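Local coordinates for protein allantoin racemase (Pseudomonas fluorescens, PDB 5LG5) that catalyses the racemisation of allantoin, interconverting its two enantiomers, as a member of the HyuE family of hydantoin racemases, at residues Gly80-Gln85 / Arg223-Pro228; Glu31-Thr36 / Met62-Pro67; Ala155-Ile160 / Arg191-Val196; Ser138-Gly143 / Ala164-Arg169; Ala19-Ala24 / Gly182-Asp187. One frame throughout, in Å; residues are numbered along the deposited sequence.

Interaction 1 of 5, residues Gly80-Gln85 / Arg223-Pro228; sequences GREGLQ and RTYATP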
# COMPACT_ATOMS: atom_id res chain seq x y z
N GLY E 80 -9.89 20.55 -8.34
CA GLY E 80 -10.41 21.81 -7.87
C GLY E 80 -11.07 21.82 -6.51
O GLY E 80 -11.08 22.86 -5.85
N ARG E 81 -11.58 20.67 -6.08
CA ARG E 81 -12.29 20.58 -4.80
C ARG E 81 -11.51 21.22 -3.65
O ARG E 81 -12.07 22.00 -2.87
CB ARG E 81 -12.63 19.13 -4.44
CG ARG E 81 -12.91 18.95 -2.94
CD ARG E 81 -13.19 17.53 -2.55
NE ARG E 81 -12.06 16.63 -2.82
CZ ARG E 81 -10.94 16.56 -2.12
NH1 ARG E 81 -10.73 17.35 -1.07
NH2 ARG E 81 -10.01 15.68 -2.46
N GLU E 82 -10.22 20.90 -3.56
CA GLU E 82 -9.39 21.37 -2.46
C GLU E 82 -9.30 22.89 -2.44
O GLU E 82 -9.24 23.49 -1.38
CB GLU E 82 -7.98 20.79 -2.54
CG GLU E 82 -7.88 19.27 -2.57
CD GLU E 82 -7.74 18.72 -3.99
OE1 GLU E 82 -8.30 19.32 -4.94
OE2 GLU E 82 -7.00 17.73 -4.15
N GLY E 83 -9.30 23.49 -3.63
CA GLY E 83 -9.27 24.94 -3.75
C GLY E 83 -10.53 25.57 -3.20
O GLY E 83 -10.47 26.54 -2.43
N LEU E 84 -11.68 25.01 -3.58
CA LEU E 84 -12.96 25.46 -3.03
C LEU E 84 -12.94 25.37 -1.51
O LEU E 84 -13.40 26.27 -0.82
CB LEU E 84 -14.12 24.61 -3.55
CG LEU E 84 -15.05 25.10 -4.67
CD1 LEU E 84 -14.71 26.49 -5.17
CD2 LEU E 84 -15.10 24.08 -5.80
N GLN E 85 -12.42 24.25 -1.00
CA GLN E 85 -12.36 24.02 0.45
C GLN E 85 -11.56 25.08 1.19
O GLN E 85 -11.87 25.42 2.34
CB GLN E 85 -11.86 22.61 0.77
CG GLN E 85 -12.90 21.50 0.49
CD GLN E 85 -12.35 20.11 0.73
OE1 GLN E 85 -11.38 19.71 0.09
NE2 GLN E 85 -12.96 19.38 1.66
N ARG E 223 -5.63 23.38 8.77
CA ARG E 223 -4.33 23.15 8.14
C ARG E 223 -4.41 23.27 6.64
O ARG E 223 -4.26 24.36 6.09
CB ARG E 223 -3.75 21.79 8.55
CG ARG E 223 -2.25 21.65 8.30
CD ARG E 223 -1.82 20.19 8.37
NE ARG E 223 -0.38 19.99 8.29
CZ ARG E 223 0.19 18.85 7.88
NH1 ARG E 223 -0.57 17.84 7.48
NH2 ARG E 223 1.51 18.74 7.85
N THR E 224 -4.62 22.13 5.98
CA THR E 224 -4.60 22.06 4.53
C THR E 224 -5.58 23.03 3.89
O THR E 224 -5.23 23.70 2.91
CB THR E 224 -4.94 20.65 4.06
OG1 THR E 224 -4.09 19.71 4.72
CG2 THR E 224 -4.79 20.52 2.56
N TYR E 225 -6.77 23.16 4.48
CA TYR E 225 -7.84 23.96 3.89
C TYR E 225 -8.09 25.28 4.61
O TYR E 225 -9.18 25.85 4.52
CB TYR E 225 -9.12 23.12 3.81
CG TYR E 225 -8.86 21.85 3.04
CD1 TYR E 225 -8.28 21.90 1.78
CD2 TYR E 225 -9.12 20.62 3.60
CE1 TYR E 225 -8.01 20.75 1.09
CE2 TYR E 225 -8.86 19.46 2.91
CZ TYR E 225 -8.30 19.53 1.66
OH TYR E 225 -8.03 18.38 0.96
N ALA E 226 -7.08 25.74 5.32
CA ALA E 226 -7.13 27.06 5.93
C ALA E 226 -7.39 28.12 4.86
O ALA E 226 -7.10 27.91 3.67
CB ALA E 226 -5.82 27.36 6.65
N THR E 227 -7.94 29.26 5.28
CA THR E 227 -8.15 30.39 4.38
C THR E 227 -6.85 30.71 3.64
O THR E 227 -5.78 30.66 4.24
CB THR E 227 -8.59 31.61 5.20
OG1 THR E 227 -9.77 31.29 5.94
CG2 THR E 227 -8.87 32.79 4.29
N PRO E 228 -6.93 31.00 2.32
CA PRO E 228 -5.66 31.36 1.69
C PRO E 228 -5.05 32.55 2.41
O PRO E 228 -5.79 33.42 2.88
CB PRO E 228 -6.06 31.73 0.26
CG PRO E 228 -7.34 30.92 0.01
CD PRO E 228 -8.04 30.92 1.35
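The aromatic ring of Y225 is covered by Q85 on one face and by the methyl CG2 of its own neighbour T224 on the other. Two parts of the Q85 side chain share their face: CB forms a CH-pi contact 4.1 Å from the centroid of the Y225 ring, and OE1 lies 3.5 Å from Y225 CZ, offset toward the rim. The amide is inclined 33° to the ring. With CG of Q85 anti to the carbonyl carbon (chi1 -74°) and the chain extended beyond it, OE1 reaches past the middle of the ring toward the hydroxyl end. The R81 guanidinium stands almost upright to that ring, with its edge turned to Y225 OH and Q85. One turn along the helix, R81 NH1 donates to Q85 OE1 (2.7 Å), a bent bond that helps to hold the amide's rotation, while NE pairs with E97. E82 supplies aliphatic packing, its CB 3.6 Å from Y225 CE1; its carboxylate goes on to R126 and to Y51 of the second subunit. The backbone oxygens of Q85 and Y225 both accept from K221 NZ, which joins the two segments from outside. This is a buried junction of the C-terminal loop and the subunit interfaces, G107 of the third subunit packing on Y225. Helix 81-87 is wedged between that loop and, through L84, helix 47-63 and strand 92-94.

Interaction 2 of 5, residues Glu31-Thr36 / Met62-Pro67; sequences EIVGLT and MAYDQP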
# COMPACT_ATOMS: atom_id res chain seq x y z
N GLU E 31 -32.90 24.40 -1.47
CA GLU E 31 -32.91 25.02 -2.78
C GLU E 31 -31.64 24.63 -3.53
O GLU E 31 -30.53 24.75 -3.00
CB GLU E 31 -33.01 26.54 -2.67
CG GLU E 31 -32.94 27.25 -4.01
CD GLU E 31 -32.91 28.76 -3.89
OE1 GLU E 31 -32.76 29.43 -4.94
OE2 GLU E 31 -33.04 29.29 -2.76
N ILE E 32 -31.81 24.16 -4.76
CA ILE E 32 -30.68 23.84 -5.62
C ILE E 32 -30.42 24.98 -6.60
O ILE E 32 -31.31 25.43 -7.30
CB ILE E 32 -30.95 22.57 -6.45
CG1 ILE E 32 -31.15 21.35 -5.53
CG2 ILE E 32 -29.81 22.32 -7.42
CD1 ILE E 32 -29.94 21.04 -4.64
N VAL E 33 -29.18 25.47 -6.63
CA VAL E 33 -28.82 26.44 -7.65
C VAL E 33 -27.72 25.90 -8.55
O VAL E 33 -26.58 25.72 -8.14
CB VAL E 33 -28.36 27.75 -7.04
CG1 VAL E 33 -27.98 28.72 -8.13
CG2 VAL E 33 -29.48 28.31 -6.17
N GLY E 34 -28.08 25.63 -9.80
CA GLY E 34 -27.12 25.13 -10.77
C GLY E 34 -26.31 26.23 -11.40
O GLY E 34 -26.87 27.20 -11.92
N LEU E 35 -24.98 26.10 -11.35
CA LEU E 35 -24.11 27.12 -11.92
C LEU E 35 -23.24 26.56 -13.04
O LEU E 35 -22.72 25.45 -12.95
CB LEU E 35 -23.23 27.74 -10.84
CG LEU E 35 -23.94 28.42 -9.68
CD1 LEU E 35 -22.91 28.97 -8.73
CD2 LEU E 35 -24.86 29.55 -10.21
N THR E 36 -23.10 27.35 -14.10
CA THR E 36 -22.19 27.04 -15.20
C THR E 36 -21.03 28.01 -15.12
O THR E 36 -21.24 29.21 -15.01
CB THR E 36 -22.90 27.18 -16.56
OG1 THR E 36 -24.08 26.36 -16.58
CG2 THR E 36 -21.96 26.76 -17.70
N MET E 62 -16.95 31.88 -6.43
CA MET E 62 -16.55 33.14 -5.80
C MET E 62 -17.35 34.32 -6.35
O MET E 62 -17.63 35.28 -5.64
CB MET E 62 -15.05 33.39 -5.96
CG MET E 62 -14.16 32.43 -5.16
SD MET E 62 -14.58 32.30 -3.41
CE MET E 62 -15.48 30.79 -3.44
N ALA E 63 -17.69 34.26 -7.63
CA ALA E 63 -18.54 35.28 -8.26
C ALA E 63 -20.00 35.24 -7.81
O ALA E 63 -20.73 36.20 -8.04
CB ALA E 63 -18.46 35.17 -9.78
N TYR E 64 -20.43 34.14 -7.20
CA TYR E 64 -21.82 34.02 -6.74
C TYR E 64 -22.06 34.91 -5.52
O TYR E 64 -21.42 34.72 -4.47
CB TYR E 64 -22.18 32.57 -6.41
CG TYR E 64 -23.66 32.36 -6.16
CD1 TYR E 64 -24.56 32.28 -7.23
CD2 TYR E 64 -24.16 32.26 -4.87
CE1 TYR E 64 -25.91 32.08 -7.01
CE2 TYR E 64 -25.51 32.07 -4.64
CZ TYR E 64 -26.38 31.97 -5.72
OH TYR E 64 -27.72 31.78 -5.50
N ASP E 65 -23.00 35.85 -5.65
CA ASP E 65 -23.24 36.89 -4.63
C ASP E 65 -24.35 36.66 -3.61
O ASP E 65 -24.48 37.43 -2.66
CB ASP E 65 -23.40 38.26 -5.31
CG ASP E 65 -22.08 38.80 -5.84
OD1 ASP E 65 -22.09 39.53 -6.85
OD2 ASP E 65 -21.04 38.47 -5.23
N GLN E 66 -25.17 35.64 -3.81
CA GLN E 66 -26.20 35.32 -2.83
C GLN E 66 -25.73 34.25 -1.84
O GLN E 66 -24.78 33.51 -2.12
CB GLN E 66 -27.52 34.95 -3.54
CG GLN E 66 -28.20 36.19 -4.17
CD GLN E 66 -28.35 36.11 -5.69
OE1 GLN E 66 -28.77 35.09 -6.23
NE2 GLN E 66 -28.01 37.21 -6.37
N PRO E 67 -26.36 34.21 -0.65
CA PRO E 67 -25.96 33.23 0.37
C PRO E 67 -26.11 31.77 -0.06
O PRO E 67 -26.97 31.47 -0.89
CB PRO E 67 -26.91 33.53 1.55
CG PRO E 67 -27.41 34.94 1.31
CD PRO E 67 -27.42 35.12 -0.17
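Apolar packing alone joins Y64 to V33 and L35; no hydrogen bond passes between residues 31-36 and 62-67. L35 touches the ring near its base, with CD1 4.0 Å and CD2 4.1 Å from Y64 CD1, so that both methyls of the leucine fork meet the same ring carbon. V33 works at the far end: its CG1 is 4.1 Å from Y64 CE1, and CG2 lies 3.9 Å from Y64 OH. V33 and L35 stand two apart on the strand and therefore project from the same side of it, spaced to meet successive parts of one tyrosine. Y64 spans them because its CG is anti to its backbone N (chi1 -170°), which swings the ring from the end of the helix toward the strand.

Polar links come from R2, which pairs with the carboxylate of E31, donates to the carbonyl of P67 and also packs against Y64. Strand 31-35 is, within this chain, an edge strand of a parallel alpha/beta sheet, hydrogen-bonded to strand 2-7. Y64, just after helix 47-63, covers one side of this edge strand, whereas I32 points to the other side, against A22 and R23 of helix 12-25.

Interaction 3 of 5, residues Ala155-Ile160 / Arg191-Val196; sequences AAMEAI and RQRTGV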
# COMPACT_ATOMS: atom_id res chain seq x y z
N ALA E 155 -27.08 4.59 -28.01
CA ALA E 155 -25.76 3.99 -28.09
C ALA E 155 -24.97 4.23 -26.81
O ALA E 155 -24.26 3.35 -26.33
CB ALA E 155 -25.01 4.55 -29.29
N ALA E 156 -25.13 5.43 -26.25
CA ALA E 156 -24.42 5.79 -25.02
C ALA E 156 -24.81 4.88 -23.86
O ALA E 156 -23.95 4.33 -23.18
CB ALA E 156 -24.70 7.24 -24.66
N MET E 157 -26.12 4.72 -23.67
CA MET E 157 -26.64 3.90 -22.60
C MET E 157 -26.16 2.46 -22.73
O MET E 157 -25.75 1.83 -21.75
CB MET E 157 -28.17 4.00 -22.60
CG MET E 157 -28.87 3.01 -21.69
SD MET E 157 -28.48 3.12 -19.93
CE MET E 157 -29.02 4.79 -19.59
N GLU E 158 -26.20 1.93 -23.94
CA GLU E 158 -25.73 0.57 -24.18
C GLU E 158 -24.23 0.40 -23.88
O GLU E 158 -23.83 -0.60 -23.28
CB GLU E 158 -26.04 0.16 -25.62
CG GLU E 158 -25.93 -1.33 -25.87
CD GLU E 158 -26.74 -2.19 -24.90
OE1 GLU E 158 -27.87 -1.80 -24.53
OE2 GLU E 158 -26.23 -3.26 -24.51
N ALA E 159 -23.42 1.37 -24.29
CA ALA E 159 -21.98 1.30 -24.03
C ALA E 159 -21.69 1.32 -22.53
O ALA E 159 -20.79 0.62 -22.05
CB ALA E 159 -21.26 2.44 -24.73
N ILE E 160 -22.45 2.13 -21.80
CA ILE E 160 -22.31 2.22 -20.36
C ILE E 160 -22.73 0.89 -19.74
O ILE E 160 -21.99 0.31 -18.93
CB ILE E 160 -23.16 3.37 -19.78
CG1 ILE E 160 -22.69 4.73 -20.30
CG2 ILE E 160 -23.17 3.34 -18.25
CD1 ILE E 160 -23.60 5.89 -19.89
N ARG E 191 -29.36 0.18 -13.36
CA ARG E 191 -29.71 -0.74 -12.27
C ARG E 191 -30.61 -1.86 -12.78
O ARG E 191 -30.35 -3.05 -12.53
CB ARG E 191 -30.43 -0.01 -11.13
CG ARG E 191 -30.86 -0.94 -10.00
CD ARG E 191 -31.97 -0.29 -9.17
NE ARG E 191 -33.03 0.17 -10.07
CZ ARG E 191 -33.67 1.33 -9.95
NH1 ARG E 191 -33.40 2.15 -8.94
NH2 ARG E 191 -34.61 1.66 -10.83
N GLN E 192 -31.67 -1.47 -13.48
CA GLN E 192 -32.63 -2.43 -14.02
C GLN E 192 -31.95 -3.38 -15.00
O GLN E 192 -32.26 -4.56 -15.05
CB GLN E 192 -33.79 -1.70 -14.70
CG GLN E 192 -34.83 -1.15 -13.74
CD GLN E 192 -35.46 -2.23 -12.86
OE1 GLN E 192 -34.89 -2.64 -11.85
NE2 GLN E 192 -36.62 -2.72 -13.28
N ARG E 193 -31.00 -2.84 -15.75
CA ARG E 193 -30.30 -3.59 -16.78
C ARG E 193 -29.17 -4.47 -16.21
O ARG E 193 -28.79 -5.45 -16.84
CB ARG E 193 -29.80 -2.61 -17.86
CG ARG E 193 -30.93 -2.10 -18.79
CD ARG E 193 -30.51 -0.93 -19.71
NE ARG E 193 -29.88 -1.30 -20.99
CZ ARG E 193 -29.90 -0.53 -22.07
NH1 ARG E 193 -30.58 0.61 -22.05
NH2 ARG E 193 -29.31 -0.92 -23.20
N THR E 194 -28.66 -4.13 -15.02
CA THR E 194 -27.56 -4.89 -14.39
C THR E 194 -27.93 -5.73 -13.17
O THR E 194 -27.28 -6.73 -12.88
CB THR E 194 -26.40 -3.96 -13.97
OG1 THR E 194 -26.89 -2.94 -13.08
CG2 THR E 194 -25.78 -3.31 -15.19
N GLY E 195 -28.93 -5.29 -12.41
CA GLY E 195 -29.31 -5.95 -11.18
C GLY E 195 -28.47 -5.64 -9.95
O GLY E 195 -28.51 -6.39 -8.96
N VAL E 196 -27.69 -4.56 -9.99
CA VAL E 196 -26.92 -4.08 -8.83
C VAL E 196 -27.26 -2.62 -8.52
O VAL E 196 -27.78 -1.92 -9.39
CB VAL E 196 -25.39 -4.27 -9.05
CG1 VAL E 196 -25.09 -5.70 -9.44
CG2 VAL E 196 -24.86 -3.30 -10.10
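M157 crosses the R193 side chain at a slant, its CG approaching the guanidinium. CB, CG and SD all lie near R193 NH1, and only CE goes to another partner. CB barely reaches the arginine, 4.2 Å from R193 NH1. CG, held anti to the backbone N (chi1 170°), makes the main approach, coming at the flat group obliquely and standing 3.7 Å from R193 CZ. It is modelled improbably close to NH1, a distance that is uncertain because the end of R193 is itself doubtfully placed. The next torsion, chi2 near 60°, sets SD 3.9 Å from R193 NH1, and a second bend at chi3 turns CE away from the arginine and onto L186, in the loop before helix 187-194. The methionine thus has its CG and sulfur against a charged group and its methyl against the leucine.

One residue further along the helix, E158 brings its carboxylate to the edge of the same guanidinium. E158 OE1 and R193 NH2 form a salt bridge in kind, but they are modelled too close together, so its exact geometry is doubtful. Both residues are exposed, which leaves this ion pair at the surface.

The two helices, 153-171 and 187-194, flank strand 175-179 in sequence and pack side by side. Such neighbouring crossover helices on one layer of a parallel sheet are characteristic of the Rossmann-like alpha/beta fold of the aspartate/glutamate/hydantoin racemases.

Interaction 4 of 5, residues Ser138-Gly143 / Ala164-Arg169; sequences SVRASG and AELAIR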
# COMPACT_ATOMS: atom_id res chain seq x y z
N SER E 138 -12.77 -1.31 -10.27
CA SER E 138 -12.27 -0.81 -11.54
C SER E 138 -12.89 0.53 -11.89
O SER E 138 -13.96 0.90 -11.39
CB SER E 138 -12.53 -1.81 -12.67
OG SER E 138 -13.92 -2.09 -12.79
N VAL E 139 -12.20 1.26 -12.76
CA VAL E 139 -12.78 2.41 -13.42
C VAL E 139 -12.78 2.09 -14.89
O VAL E 139 -11.73 1.83 -15.47
CB VAL E 139 -11.95 3.68 -13.15
CG1 VAL E 139 -12.54 4.90 -13.92
CG2 VAL E 139 -11.88 3.93 -11.66
N ARG E 140 -13.96 2.08 -15.50
CA ARG E 140 -14.09 1.67 -16.89
C ARG E 140 -14.69 2.75 -17.75
O ARG E 140 -15.59 3.48 -17.33
CB ARG E 140 -14.97 0.43 -17.00
CG ARG E 140 -14.37 -0.80 -16.39
CD ARG E 140 -15.24 -2.00 -16.72
NE ARG E 140 -14.48 -3.22 -16.57
CZ ARG E 140 -14.03 -3.94 -17.59
NH1 ARG E 140 -14.30 -3.55 -18.83
NH2 ARG E 140 -13.34 -5.04 -17.36
N ALA E 141 -14.21 2.83 -18.99
CA ALA E 141 -14.71 3.82 -19.92
C ALA E 141 -15.70 3.19 -20.90
O ALA E 141 -15.44 2.15 -21.47
CB ALA E 141 -13.54 4.45 -20.69
N SER E 142 -16.82 3.86 -21.10
CA SER E 142 -17.80 3.39 -22.07
C SER E 142 -17.27 3.59 -23.49
O SER E 142 -17.66 2.87 -24.41
CB SER E 142 -19.12 4.13 -21.86
OG SER E 142 -18.97 5.50 -22.13
N GLY E 143 -16.40 4.58 -23.68
CA GLY E 143 -15.83 4.86 -24.99
C GLY E 143 -16.61 5.94 -25.73
O GLY E 143 -16.37 6.20 -26.92
N ALA E 164 -20.59 -1.72 -17.35
CA ALA E 164 -21.12 -2.10 -16.04
C ALA E 164 -21.21 -3.63 -15.93
O ALA E 164 -20.86 -4.20 -14.89
CB ALA E 164 -22.47 -1.46 -15.80
N GLU E 165 -21.67 -4.28 -16.99
CA GLU E 165 -21.77 -5.73 -16.99
C GLU E 165 -20.39 -6.37 -16.87
O GLU E 165 -20.21 -7.36 -16.14
CB GLU E 165 -22.51 -6.22 -18.25
CG GLU E 165 -23.99 -5.89 -18.20
CD GLU E 165 -24.73 -6.25 -19.49
OE1 GLU E 165 -24.08 -6.35 -20.55
OE2 GLU E 165 -25.97 -6.40 -19.42
N LEU E 166 -19.41 -5.80 -17.55
CA LEU E 166 -18.05 -6.31 -17.48
C LEU E 166 -17.46 -6.10 -16.09
O LEU E 166 -16.76 -6.96 -15.55
CB LEU E 166 -17.17 -5.65 -18.55
CG LEU E 166 -17.46 -6.00 -20.01
CD1 LEU E 166 -16.63 -5.13 -20.95
CD2 LEU E 166 -17.15 -7.48 -20.27
N ALA E 167 -17.75 -4.94 -15.52
CA ALA E 167 -17.27 -4.61 -14.19
C ALA E 167 -17.78 -5.63 -13.17
O ALA E 167 -17.03 -6.13 -12.33
CB ALA E 167 -17.69 -3.20 -13.81
N ILE E 168 -19.07 -5.96 -13.27
CA ILE E 168 -19.67 -6.93 -12.36
C ILE E 168 -19.07 -8.32 -12.57
O ILE E 168 -18.58 -8.96 -11.63
CB ILE E 168 -21.21 -6.98 -12.59
CG1 ILE E 168 -21.83 -5.64 -12.24
CG2 ILE E 168 -21.84 -8.13 -11.81
CD1 ILE E 168 -23.19 -5.41 -12.88
N ARG E 169 -19.06 -8.76 -13.83
CA ARG E 169 -18.63 -10.11 -14.16
C ARG E 169 -17.13 -10.33 -13.97
O ARG E 169 -16.71 -11.25 -13.28
CB ARG E 169 -19.02 -10.44 -15.60
CG ARG E 169 -18.50 -11.77 -16.11
CD ARG E 169 -19.16 -12.15 -17.43
NE ARG E 169 -18.34 -11.72 -18.57
CZ ARG E 169 -17.22 -12.32 -18.96
NH1 ARG E 169 -16.74 -13.38 -18.31
NH2 ARG E 169 -16.56 -11.83 -20.01
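R140 lays its guanidinium against L166, whose CB sits over one face of the flat group, 3.7 Å from R140 CZ and offset toward the rim. From the same leucine, CD1 reaches R140 NH1 at 3.5 Å. The arginine chain, extended from CG to NE, carries the group from the strand to the helix and meets the leucine at about a right angle. A167 packs nearer the strand: its CB is 4.0 Å from R140 CD, and R140 NE passes 3.8 Å from the A167 backbone N without bonding to it. The axes of strand segment 138-141 and helix segment 164-169 run nearly antiparallel (155°), 9.2 Å apart, as expected where a beta-alpha-beta crossover leads from strand 136-141 through helix 153-171 to strand 175-179.

The polar end of R140 is held by the helix too, NE in a salt bridge with D171 and NH1 bonded to Q163. Putting a leucine in place of R140 would probably leave the D171 carboxylate without its charged mate and Q163 OE1 without this donor. S138, further back on the strand, also bonds D171, and its OG lies 4.1 Å from A167 CB.

Interaction 5 of 5, residues Ala19-Ala24 / Gly182-Asp187; sequences AEQARA and GMAGLD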
# COMPACT_ATOMS: atom_id res chain seq x y z
N ALA E 19 -28.80 19.83 -12.49
CA ALA E 19 -29.63 20.54 -11.54
C ALA E 19 -31.02 19.91 -11.36
O ALA E 19 -31.54 19.87 -10.24
CB ALA E 19 -29.76 22.00 -11.94
N GLU E 20 -31.61 19.40 -12.44
CA GLU E 20 -32.91 18.74 -12.30
C GLU E 20 -32.79 17.54 -11.38
O GLU E 20 -33.61 17.32 -10.50
CB GLU E 20 -33.45 18.22 -13.63
CG GLU E 20 -33.89 19.21 -14.66
CD GLU E 20 -34.34 18.49 -15.93
OE1 GLU E 20 -34.36 17.23 -15.93
OE2 GLU E 20 -34.67 19.17 -16.93
N GLN E 21 -31.74 16.75 -11.61
CA GLN E 21 -31.51 15.55 -10.82
C GLN E 21 -31.28 15.89 -9.36
O GLN E 21 -31.76 15.18 -8.47
CB GLN E 21 -30.33 14.77 -11.37
CG GLN E 21 -30.64 14.07 -12.67
CD GLN E 21 -31.81 13.11 -12.53
OE1 GLN E 21 -31.90 12.36 -11.55
NE2 GLN E 21 -32.70 13.12 -13.52
N ALA E 22 -30.56 16.97 -9.12
CA ALA E 22 -30.28 17.39 -7.75
C ALA E 22 -31.59 17.75 -7.08
O ALA E 22 -31.86 17.36 -5.93
CB ALA E 22 -29.31 18.57 -7.74
N ARG E 23 -32.42 18.50 -7.80
CA ARG E 23 -33.72 18.91 -7.29
C ARG E 23 -34.65 17.74 -7.01
O ARG E 23 -35.45 17.79 -6.08
CB ARG E 23 -34.38 19.89 -8.26
CG ARG E 23 -33.98 21.32 -8.02
CD ARG E 23 -34.82 22.26 -8.86
NE ARG E 23 -34.26 22.36 -10.20
CZ ARG E 23 -33.36 23.27 -10.55
NH1 ARG E 23 -32.92 24.14 -9.64
NH2 ARG E 23 -32.89 23.30 -11.79
N ALA E 24 -34.52 16.68 -7.80
CA ALA E 24 -35.38 15.52 -7.64
C ALA E 24 -35.20 14.83 -6.29
O ALA E 24 -36.12 14.18 -5.80
CB ALA E 24 -35.17 14.52 -8.78
N GLY E 182 -22.69 14.37 -16.62
CA GLY E 182 -23.71 14.29 -17.66
C GLY E 182 -24.42 12.95 -17.70
O GLY E 182 -25.33 12.75 -18.51
N MET E 183 -24.01 12.03 -16.83
CA MET E 183 -24.72 10.76 -16.71
C MET E 183 -25.83 10.85 -15.66
O MET E 183 -26.56 9.88 -15.44
CB MET E 183 -23.77 9.63 -16.36
CG MET E 183 -22.90 9.16 -17.52
SD MET E 183 -21.83 7.83 -16.96
CE MET E 183 -20.72 7.64 -18.36
N ALA E 184 -25.95 12.00 -15.01
CA ALA E 184 -26.94 12.17 -13.95
C ALA E 184 -28.32 11.66 -14.37
O ALA E 184 -28.78 11.95 -15.47
CB ALA E 184 -27.03 13.63 -13.51
N GLY E 185 -28.94 10.84 -13.51
CA GLY E 185 -30.30 10.36 -13.69
C GLY E 185 -30.41 9.05 -14.43
O GLY E 185 -31.50 8.48 -14.55
N LEU E 186 -29.27 8.52 -14.85
CA LEU E 186 -29.25 7.38 -15.74
C LEU E 186 -29.14 6.08 -14.93
O LEU E 186 -29.13 4.97 -15.50
CB LEU E 186 -28.10 7.52 -16.74
CG LEU E 186 -28.41 7.83 -18.20
CD1 LEU E 186 -29.59 8.80 -18.35
CD2 LEU E 186 -27.19 8.39 -18.91
N ASP E 187 -29.06 6.23 -13.61
CA ASP E 187 -28.75 5.10 -12.74
C ASP E 187 -29.83 4.04 -12.77
O ASP E 187 -29.54 2.84 -12.78
CB ASP E 187 -28.57 5.52 -11.28
CG ASP E 187 -29.40 6.73 -10.91
OD1 ASP E 187 -29.58 7.68 -11.72
OD2 ASP E 187 -29.95 6.69 -9.79
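Q21 lays its terminal amide over the alpha carbon of G185. G185 CA sits 3.3 Å from Q21 CD and as far from OE1, with NE2 a little more distant at 3.7 Å, so the glycine lies above the flat group and not beyond its end. No hydrogen bond accompanies this overlap; it is close van der Waals packing of an amide on bare backbone. The chain of Q21 bends at chi2 (-58°), folding the amide back across the turn. Lower down, Q21 CG touches the methyl CB of A184 at 3.7 Å and lies equally far from G185 N.

The partner is a type II beta turn from M183 to L186, closed by the bond from L186 N to M183 O (3.1 Å). G185 occupies its third position with positive phi (92°), where a side chain would press on the preceding carbonyl. These backbone angles call for glycine, and the glutamine as placed leaves no room for a CB, which would run into Q21 NE2. The turn is further tied by G185 N, which donates to D200.

Substituting alanine for Q21 would probably uncover G185 CA and part of the A184 methyl, opening a gap between helix and turn.

Helix 12-25, which leads out of strand 2-7 of the first sheet, meets here the loop between strand 175-179 of the second sheet and helix 187-194. Helix 201-214 lies against both partners, V206 touching A22 and V202 touching A184, while A22 also packs on strand 31-35.

The contacts fall into the two halves of the chain, each built on a four-stranded parallel sheet. Interactions 1 and 2, centres 19 Å apart, lie around the first sheet. Interactions 3 and 4, only 10 Å apart, share helix 153-171 beside the second, and lie on the opposite side of the chain's centre from interactions 1 and 2. Interaction 5 spans the halves, touching interaction 2 through I32 and A22 and interaction 3 through L186 and M157. Along the chain it opens before interaction 2 and closes at 182-187; interactions 3 and 4 interleave, and residues 223-228 of interaction 1 return late to the first half. Interactions 1 to 4 thus pack within one half or the other, while interaction 5 joins them.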